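PDB 3PNZ: phosphotriesterase family protein from Listeria monocytogenes serotype 4b str. H7858, which probably hydrolyses phosphorylated sugar lactones at a two-zinc centre set in the barrel of an amidohydrolase fold. Local coordinates for residues T19-H24 with D320-C325; A233-D238 with L256-E261; I267-D272 with E289-K294. All blocks are in the same frame, centred on the assembly; numbering follows the deposited sequence.

Contact 1 (T19-H24 with D320-C325); sequences TYSHEH and DNPARC. With ZN (zinc ion), chain I.
The first strand of the amidohydrolase TIM barrel, 19-23, is met on its outer side by the last helix, 310-325, with P322 lying against T19 and S21. The contact is small and wholly apolar on the proline side. P322 turns the CB-CG edge of its ring to the strand: CB sits 3.9 Å from T19 CB, over the fork where the two branches of the threonine part, while CG reaches across to S21 OG, also at 3.9 Å. The threonine is turned with CG2 anti to the backbone N and OG1 beside it (chi1 -61°), which lets the hydroxyl serve its own polar partner, the carbonyl of G17, while CB, with CG2 and OG1 on its flanks, still faces the ring. The proline does a second job. Lacking an N-H, it breaks the helix's own bonding at 322 and puts a kink there; the backbone of F318, one turn earlier, hydrogen-bonds with the backbone of T19, which ties strand to helix beside the proline. L268 of strand 267-269 packs alongside, touching both S21 and P322.

At S21 and H22 the chain turns a corner, and the strand leads into the HxH metal motif that marks the first strand of this superfamily. H22 and H24 point into the mouth of the barrel, well away from the helix, and share one zinc with D272 and the carboxylated K154. H22 throws its ring out with CG anti to the backbone N (chi1 -177°), and H185 NE2 bonds to its ND1, which probably helps to set the rotation of the ring. Both histidines present NE2 to the zinc, H22 NE2 at 2.1 Å and H24 NE2 at 2.1 Å.

Contact 2 (A233-D238 with L256-E261); sequences AFMSFD and LYLVSE
L258 pushes a single methyl, CD1, into the notch between M235 and F237, two neighbours on the same side of strand 234-237. Against F237 that methyl lies at the edge of the ring and near its plane, 3.8 Å from CZ, so it touches the rim of the ring; F237 also meets the ring of H225, turned steeply to its own. M235 meets the same methyl from a direction roughly square to that of the ring. Its chain is extended to SD and then bends at the last torsion (chi3 70°), bringing CE to 4.0 Å from L258 CD1, with the two side chains crossing nearly at right angles.

Strand 234-237, helix 248-260 and strand 267-269 form one beta-alpha-beta unit of the TIM barrel, and this is where the helix settles on the first strand of the unit; L258 also touches I267 on the second. Residues of the strand alternate, so S236 faces the other way, into the barrel. Its OG donates to D238 OD2 at 2.8 Å, arriving on the anti side of the carboxylate and 28° out of its plane. The other oxygen, D238 OD1, bonds to ND1 of H215, a zinc ligand, which makes D238 a second-shell residue that probably helps to orient the histidine. At the far end of the helix S260 OG turns back to Y257 O at 2.7 Å, and E261 CG rides 3.5 Å above the ring plane of Y257, toward its rim, while E261 OE1 forms a salt bridge with K226.

Contact 3 (I267-D272 with E289-K294); sequences ILVSGD and EYIAKK. With ZN (zinc ion), chain I.
I291 lays its CD1 methyl over the flat face of the peptide joining S270 to G271, 3.3 Å from S270 C and 3.5 Å from G271 N. The fit is tight. With CG1 beside the backbone N and the chain beyond it extended (chi2 172°), I291 stretches straight from the helix to the peptide; its other branch, CG2, makes a looser touch on V269 CG1 at 4.5 Å. Y20 and F318 also touch the isoleucine.

This is the C-terminal mouth of the TIM barrel, where strand 267-269 runs out into the loop that delivers the aspartate of the zinc site, a ligand that the amidohydrolase superfamily characteristically takes from its eighth strand. D272 turns away from the helix, with CG anti to the backbone N, and reaches the zinc through OD1 at 2.5 Å.

One layer further out, the segment leading to D272 is held by E23: a single oxygen, OE2, takes both S270 OG and the N-H of G271, so the peptide pressed by I291 on its face is gripped in the backbone as well. S270 OG also bonds to the backbone N of H22, while the carbonyl of D272 is met by K242 NZ. On the helix side, Y20 OH bonds to the backbone N of A292, next to I291.

How the contacts relate
All three contacts lie in one TIM barrel. Contact 1 opens first and closes last along the chain, bringing the first strand against the last helix; inside its loop contact 2 closes before contact 3 opens. Centres are about 10 Å apart for contacts 1 and 3, 13 Å for contacts 1 and 2, and 15 Å for contacts 2 and 3. Strands 234-237 and 267-269 are parallel neighbours in one sheet, so contacts 2 and 3 share its backbone bonding, while F234 packs on R324 and C325 of helix 310-325. Segments 19-24 and 267-272 give ligands to the same zinc, so the first and last strands of the barrel meet at the metal.

Contact 1 (T19-H24 with D320-C325)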
loop_
_atom_site.group_PDB
_atom_site.type_symbol
_atom_site.label_atom_id
_atom_site.label_comp_id
_atom_site.label_asym_id
_atom_site.label_seq_id
_atom_site.Cartn_x
_atom_site.Cartn_y
_atom_site.Cartn_z
ATOM N N THR A 19 12.533 2.478 2.707
ATOM C CA THR A 19 11.207 1.868 2.737
ATOM C C THR A 19 10.586 1.722 1.349
ATOM O O THR A 19 10.624 2.663 0.552
ATOM C CB THR A 19 10.216 2.730 3.574
ATOM O OG1 THR A 19 10.675 2.829 4.931
ATOM C CG2 THR A 19 8.812 2.119 3.568
ATOM N N TYR A 20 10.018 0.551 1.079
ATOM C CA TYR A 20 9.107 0.367 -0.058
ATOM C C TYR A 20 7.696 0.609 0.447
ATOM O O TYR A 20 7.243 -0.073 1.362
ATOM C CB TYR A 20 9.178 -1.066 -0.602
ATOM C CG TYR A 20 10.389 -1.427 -1.446
ATOM C CD1 TYR A 20 11.304 -0.470 -1.866
ATOM C CD2 TYR A 20 10.599 -2.743 -1.831
ATOM C CE1 TYR A 20 12.413 -0.822 -2.640
ATOM C CE2 TYR A 20 11.696 -3.104 -2.607
ATOM C CZ TYR A 20 12.596 -2.146 -3.011
ATOM O OH TYR A 20 13.685 -2.526 -3.779
ATOM N N SER A 21 6.986 1.546 -0.172
ATOM C CA SER A 21 5.720 2.042 0.373
ATOM C C SER A 21 4.431 1.294 0.000
ATOM O O SER A 21 3.373 1.625 0.522
ATOM C CB SER A 21 5.556 3.527 0.038
ATOM O OG SER A 21 6.512 4.310 0.731
ATOM N N HIS A 22 4.504 0.307 -0.888
ATOM C CA HIS A 22 3.319 -0.467 -1.264
ATOM C C HIS A 22 3.727 -1.798 -1.885
ATOM O O HIS A 22 4.106 -1.849 -3.054
ATOM C CB HIS A 22 2.431 0.304 -2.254
ATOM C CG HIS A 22 1.169 -0.418 -2.624
ATOM N ND1 HIS A 22 -0.082 0.066 -2.309
ATOM C CD2 HIS A 22 0.964 -1.596 -3.262
ATOM C CE1 HIS A 22 -1.003 -0.774 -2.747
ATOM N NE2 HIS A 22 -0.394 -1.791 -3.327
ATOM N N GLU A 23 3.664 -2.869 -1.099
ATOM C CA GLU A 23 4.033 -4.189 -1.600
ATOM C C GLU A 23 3.066 -5.266 -1.143
ATOM O O GLU A 23 2.177 -5.017 -0.334
ATOM C CB GLU A 23 5.446 -4.577 -1.144
ATOM C CG GLU A 23 6.546 -3.619 -1.592
ATOM C CD GLU A 23 6.756 -3.622 -3.102
ATOM O OE1 GLU A 23 6.352 -4.606 -3.763
ATOM O OE2 GLU A 23 7.346 -2.649 -3.621
ATOM N N HIS A 24 3.254 -6.469 -1.681
ATOM C CA HIS A 24 2.597 -7.676 -1.167
ATOM C C HIS A 24 3.667 -8.728 -0.968
ATOM O O HIS A 24 4.656 -8.742 -1.685
ATOM C CB HIS A 24 1.508 -8.157 -2.124
ATOM C CG HIS A 24 0.468 -7.117 -2.378
ATOM N ND1 HIS A 24 -0.610 -6.928 -1.544
ATOM C CD2 HIS A 24 0.385 -6.155 -3.327
ATOM C CE1 HIS A 24 -1.335 -5.916 -1.985
ATOM N NE2 HIS A 24 -0.749 -5.428 -3.063
ATOM N N ASP A 320 12.800 9.975 3.887
ATOM C CA ASP A 320 12.135 11.106 4.539
ATOM C C ASP A 320 10.615 11.080 4.368
ATOM O O ASP A 320 9.879 11.247 5.333
ATOM C CB ASP A 320 12.687 12.439 4.033
ATOM C CG ASP A 320 14.174 12.603 4.310
ATOM O OD1 ASP A 320 14.704 11.882 5.174
ATOM O OD2 ASP A 320 14.810 13.452 3.655
ATOM N N ASN A 321 10.154 10.850 3.140
ATOM C CA ASN A 321 8.718 10.891 2.859
ATOM C C ASN A 321 7.926 9.769 3.549
ATOM O O ASN A 321 6.890 10.031 4.162
ATOM C CB ASN A 321 8.447 10.957 1.336
ATOM C CG ASN A 321 9.022 12.221 0.694
ATOM O OD1 ASN A 321 9.528 13.115 1.386
ATOM N ND2 ASN A 321 8.924 12.317 -0.630
ATOM N N PRO A 322 8.398 8.515 3.454
ATOM C CA PRO A 322 7.708 7.460 4.213
ATOM C C PRO A 322 7.718 7.715 5.724
ATOM O O PRO A 322 6.754 7.381 6.404
ATOM C CB PRO A 322 8.517 6.196 3.889
ATOM C CG PRO A 322 9.154 6.483 2.562
ATOM C CD PRO A 322 9.423 7.970 2.543
ATOM N N ALA A 323 8.792 8.295 6.246
ATOM C CA ALA A 323 8.834 8.595 7.683
ATOM C C ALA A 323 7.779 9.631 8.070
ATOM O O ALA A 323 7.241 9.591 9.174
ATOM C CB ALA A 323 10.222 9.059 8.092
ATOM N N ARG A 324 7.480 10.560 7.169
ATOM C CA ARG A 324 6.430 11.538 7.414
ATOM C C ARG A 324 5.036 10.932 7.218
ATOM O O ARG A 324 4.122 11.165 8.013
ATOM C CB ARG A 324 6.612 12.772 6.521
ATOM C CG ARG A 324 5.595 13.885 6.802
ATOM C CD ARG A 324 5.972 15.229 6.168
ATOM N NE ARG A 324 5.852 15.242 4.708
ATOM C CZ ARG A 324 4.781 15.672 4.040
ATOM N NH1 ARG A 324 3.714 16.126 4.691
ATOM N NH2 ARG A 324 4.771 15.642 2.710
ATOM N N CYS A 325 4.888 10.126 6.171
ATOM C CA CYS A 325 3.581 9.588 5.805
ATOM C C CYS A 325 3.059 8.545 6.795
ATOM O O CYS A 325 1.900 8.593 7.202
ATOM C CB CYS A 325 3.623 9.007 4.385
ATOM S SG CYS A 325 2.052 8.262 3.841
HETATM ZN ZN ZN I . -1.228 -3.620 -4.021
#

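Contact 2 (A233-D238 with L256-E261)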
loop_
_atom_site.group_PDB
_atom_site.type_symbol
_atom_site.label_atom_id
_atom_site.label_comp_id
_atom_site.label_asym_id
_atom_site.label_seq_id
_atom_site.Cartn_x
_atom_site.Cartn_y
_atom_site.Cartn_z
ATOM N N ALA A 233 -1.816 15.479 -0.118
ATOM C CA ALA A 233 -1.745 14.020 -0.125
ATOM C C ALA A 233 -0.408 13.488 -0.630
ATOM O O ALA A 233 0.231 14.068 -1.515
ATOM C CB ALA A 233 -2.880 13.431 -0.966
ATOM N N PHE A 234 -0.010 12.359 -0.069
ATOM C CA PHE A 234 1.123 11.624 -0.590
ATOM C C PHE A 234 0.682 10.909 -1.860
ATOM O O PHE A 234 -0.473 10.497 -1.979
ATOM C CB PHE A 234 1.655 10.630 0.440
ATOM C CG PHE A 234 2.401 11.288 1.577
ATOM C CD1 PHE A 234 3.772 11.469 1.508
ATOM C CD2 PHE A 234 1.721 11.740 2.699
ATOM C CE1 PHE A 234 4.464 12.077 2.560
ATOM C CE2 PHE A 234 2.395 12.351 3.749
ATOM C CZ PHE A 234 3.768 12.516 3.676
ATOM N N MET A 235 1.611 10.771 -2.796
ATOM C CA MET A 235 1.300 10.180 -4.098
ATOM C C MET A 235 2.250 9.041 -4.351
ATOM O O MET A 235 3.469 9.232 -4.414
ATOM C CB MET A 235 1.392 11.237 -5.189
ATOM C CG MET A 235 0.367 12.343 -4.958
ATOM S SD MET A 235 0.530 13.677 -6.125
ATOM C CE MET A 235 -0.035 12.830 -7.620
ATOM N N SER A 236 1.686 7.844 -4.464
ATOM C CA SER A 236 2.470 6.633 -4.561
ATOM C C SER A 236 2.667 6.233 -6.022
ATOM O O SER A 236 1.701 5.955 -6.743
ATOM C CB SER A 236 1.796 5.501 -3.777
ATOM O OG SER A 236 2.575 4.316 -3.835
ATOM N N PHE A 237 3.923 6.230 -6.452
ATOM C CA PHE A 237 4.298 5.692 -7.757
ATOM C C PHE A 237 4.770 4.268 -7.509
ATOM O O PHE A 237 5.931 4.034 -7.161
ATOM C CB PHE A 237 5.382 6.560 -8.407
ATOM C CG PHE A 237 4.876 7.889 -8.882
ATOM C CD1 PHE A 237 4.711 8.149 -10.240
ATOM C CD2 PHE A 237 4.530 8.878 -7.970
ATOM C CE1 PHE A 237 4.221 9.369 -10.675
ATOM C CE2 PHE A 237 4.034 10.108 -8.393
ATOM C CZ PHE A 237 3.879 10.356 -9.750
ATOM N N ASP A 238 3.858 3.310 -7.658
ATOM C CA ASP A 238 4.137 1.955 -7.187
ATOM C C ASP A 238 4.088 0.917 -8.295
ATOM O O ASP A 238 3.994 -0.281 -8.033
ATOM C CB ASP A 238 3.198 1.586 -6.030
ATOM C CG ASP A 238 1.768 1.959 -6.313
ATOM O OD1 ASP A 238 1.287 1.619 -7.411
ATOM O OD2 ASP A 238 1.121 2.596 -5.451
ATOM N N LEU A 256 9.480 13.703 -11.870
ATOM C CA LEU A 256 10.286 14.917 -11.968
ATOM C C LEU A 256 9.440 16.157 -12.247
ATOM O O LEU A 256 9.795 17.259 -11.823
ATOM C CB LEU A 256 11.407 14.755 -12.999
ATOM C CG LEU A 256 12.477 13.731 -12.612
ATOM C CD1 LEU A 256 13.487 13.593 -13.739
ATOM C CD2 LEU A 256 13.160 14.139 -11.308
ATOM N N TYR A 257 8.310 15.994 -12.930
ATOM C CA TYR A 257 7.388 17.126 -13.060
ATOM C C TYR A 257 6.889 17.572 -11.689
ATOM O O TYR A 257 6.864 18.773 -11.379
ATOM C CB TYR A 257 6.194 16.803 -13.970
ATOM C CG TYR A 257 5.157 17.896 -13.940
ATOM C CD1 TYR A 257 5.370 19.097 -14.607
ATOM C CD2 TYR A 257 3.981 17.745 -13.217
ATOM C CE1 TYR A 257 4.433 20.115 -14.570
ATOM C CE2 TYR A 257 3.030 18.764 -13.172
ATOM C CZ TYR A 257 3.262 19.938 -13.852
ATOM O OH TYR A 257 2.323 20.942 -13.806
ATOM N N LEU A 258 6.481 16.615 -10.864
ATOM C CA LEU A 258 5.999 16.957 -9.527
ATOM C C LEU A 258 7.122 17.600 -8.712
ATOM O O LEU A 258 6.882 18.569 -7.990
ATOM C CB LEU A 258 5.424 15.734 -8.807
ATOM C CG LEU A 258 4.009 15.341 -9.264
ATOM C CD1 LEU A 258 3.631 13.967 -8.721
ATOM C CD2 LEU A 258 2.974 16.398 -8.828
ATOM N N VAL A 259 8.343 17.083 -8.849
ATOM C CA VAL A 259 9.483 17.702 -8.163
ATOM C C VAL A 259 9.645 19.145 -8.634
ATOM O O VAL A 259 9.794 20.062 -7.821
ATOM C CB VAL A 259 10.795 16.916 -8.348
ATOM C CG1 VAL A 259 11.973 17.681 -7.734
ATOM C CG2 VAL A 259 10.686 15.531 -7.718
ATOM N N SER A 260 9.578 19.361 -9.944
ATOM C CA SER A 260 9.743 20.709 -10.476
ATOM C C SER A 260 8.658 21.671 -9.982
ATOM O O SER A 260 8.882 22.879 -9.908
ATOM C CB SER A 260 9.808 20.696 -12.013
ATOM O OG SER A 260 8.512 20.530 -12.566
ATOM N N GLU A 261 7.486 21.145 -9.637
ATOM C CA GLU A 261 6.396 21.996 -9.184
ATOM C C GLU A 261 6.375 22.169 -7.662
ATOM O O GLU A 261 5.473 22.812 -7.121
ATOM C CB GLU A 261 5.051 21.464 -9.694
ATOM C CG GLU A 261 4.900 21.583 -11.209
ATOM C CD GLU A 261 4.685 23.022 -11.659
ATOM O OE1 GLU A 261 3.889 23.739 -11.019
ATOM O OE2 GLU A 261 5.309 23.444 -12.653
#

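Contact 3 (I267-D272 with E289-K294)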
loop_
_atom_site.group_PDB
_atom_site.type_symbol
_atom_site.label_atom_id
_atom_site.label_comp_id
_atom_site.label_asym_id
_atom_site.label_seq_id
_atom_site.Cartn_x
_atom_site.Cartn_y
_atom_site.Cartn_z
ATOM N N ILE A 267 6.163 12.483 -2.653
ATOM C CA ILE A 267 6.341 11.318 -3.534
ATOM C C ILE A 267 6.786 10.052 -2.789
ATOM O O ILE A 267 7.746 10.068 -2.010
ATOM C CB ILE A 267 7.307 11.647 -4.683
ATOM C CG1 ILE A 267 6.706 12.769 -5.536
ATOM C CG2 ILE A 267 7.601 10.388 -5.522
ATOM C CD1 ILE A 267 7.671 13.405 -6.485
ATOM N N LEU A 268 6.065 8.956 -3.017
ATOM C CA LEU A 268 6.445 7.647 -2.489
ATOM C C LEU A 268 6.649 6.707 -3.663
ATOM O O LEU A 268 6.065 6.916 -4.726
ATOM C CB LEU A 268 5.346 7.084 -1.592
ATOM C CG LEU A 268 4.937 7.913 -0.375
ATOM C CD1 LEU A 268 3.714 7.290 0.294
ATOM C CD2 LEU A 268 6.118 8.027 0.584
ATOM N N VAL A 269 7.464 5.673 -3.468
ATOM C CA VAL A 269 7.829 4.760 -4.554
ATOM C C VAL A 269 7.799 3.305 -4.096
ATOM O O VAL A 269 8.221 2.974 -2.985
ATOM C CB VAL A 269 9.242 5.083 -5.122
ATOM C CG1 VAL A 269 9.635 4.075 -6.207
ATOM C CG2 VAL A 269 9.290 6.512 -5.668
ATOM N N SER A 270 7.275 2.432 -4.949
ATOM C CA SER A 270 7.277 1.003 -4.665
ATOM C C SER A 270 7.017 0.226 -5.957
ATOM O O SER A 270 6.927 0.822 -7.031
ATOM C CB SER A 270 6.229 0.667 -3.603
ATOM O OG SER A 270 6.751 -0.258 -2.658
ATOM N N GLY A 271 6.896 -1.094 -5.848
ATOM C CA GLY A 271 6.744 -1.948 -7.015
ATOM C C GLY A 271 5.446 -2.724 -7.061
ATOM O O GLY A 271 5.156 -3.402 -8.054
ATOM N N ASP A 272 4.664 -2.640 -5.987
ATOM C CA ASP A 272 3.392 -3.345 -5.913
ATOM C C ASP A 272 3.551 -4.757 -6.458
ATOM O O ASP A 272 2.857 -5.164 -7.395
ATOM C CB ASP A 272 2.307 -2.585 -6.675
ATOM C CG ASP A 272 0.934 -3.152 -6.435
ATOM O OD1 ASP A 272 0.764 -3.907 -5.454
ATOM O OD2 ASP A 272 0.017 -2.853 -7.232
ATOM N N GLU A 289 14.431 -6.970 -5.186
ATOM C CA GLU A 289 15.749 -6.371 -5.356
ATOM C C GLU A 289 15.706 -5.229 -6.361
ATOM O O GLU A 289 16.526 -4.321 -6.310
ATOM C CB GLU A 289 16.766 -7.408 -5.841
ATOM C CG GLU A 289 16.516 -7.884 -7.269
ATOM C CD GLU A 289 17.638 -8.752 -7.819
ATOM O OE1 GLU A 289 17.658 -8.974 -9.050
ATOM O OE2 GLU A 289 18.491 -9.214 -7.027
ATOM N N TYR A 290 14.751 -5.283 -7.284
ATOM C CA TYR A 290 14.810 -4.417 -8.460
ATOM C C TYR A 290 14.951 -2.932 -8.161
ATOM O O TYR A 290 15.845 -2.275 -8.688
ATOM C CB TYR A 290 13.620 -4.635 -9.394
ATOM C CG TYR A 290 13.738 -3.777 -10.633
ATOM C CD1 TYR A 290 14.563 -4.154 -11.684
ATOM C CD2 TYR A 290 13.058 -2.571 -10.734
ATOM C CE1 TYR A 290 14.686 -3.361 -12.820
ATOM C CE2 TYR A 290 13.180 -1.769 -11.865
ATOM C CZ TYR A 290 13.994 -2.170 -12.899
ATOM O OH TYR A 290 14.123 -1.374 -14.016
ATOM N N ILE A 291 14.061 -2.389 -7.334
ATOM C CA ILE A 291 14.047 -0.942 -7.139
ATOM C C ILE A 291 15.341 -0.433 -6.505
ATOM O O ILE A 291 15.967 0.487 -7.022
ATOM C CB ILE A 291 12.804 -0.476 -6.352
ATOM C CG1 ILE A 291 11.545 -0.737 -7.192
ATOM C CG2 ILE A 291 12.905 1.004 -6.002
ATOM C CD1 ILE A 291 10.247 -0.484 -6.440
ATOM N N ALA A 292 15.743 -1.050 -5.398
ATOM C CA ALA A 292 16.983 -0.676 -4.721
ATOM C C ALA A 292 18.216 -0.900 -5.606
ATOM O O ALA A 292 19.121 -0.068 -5.650
ATOM C CB ALA A 292 17.112 -1.457 -3.416
ATOM N N LYS A 293 18.235 -2.011 -6.330
ATOM C CA LYS A 293 19.430 -2.427 -7.066
ATOM C C LYS A 293 19.600 -1.728 -8.412
ATOM O O LYS A 293 20.705 -1.322 -8.773
ATOM C CB LYS A 293 19.416 -3.942 -7.262
ATOM C CG LYS A 293 20.707 -4.530 -7.798
ATOM C CD LYS A 293 20.587 -6.042 -7.909
ATOM C CE LYS A 293 21.909 -6.685 -8.291
ATOM N NZ LYS A 293 21.781 -8.170 -8.360
ATOM N N LYS A 294 18.499 -1.569 -9.142
ATOM C CA LYS A 294 18.559 -1.089 -10.518
ATOM C C LYS A 294 17.853 0.249 -10.764
ATOM O O LYS A 294 18.374 1.113 -11.483
ATOM C CB LYS A 294 17.992 -2.161 -11.456
ATOM C CG LYS A 294 18.746 -3.488 -11.394
ATOM C CD LYS A 294 18.119 -4.521 -12.325
ATOM C CE LYS A 294 18.847 -5.859 -12.256
ATOM N NZ LYS A 294 18.137 -6.923 -13.034
HETATM ZN ZN ZN I . -1.228 -3.620 -4.021
#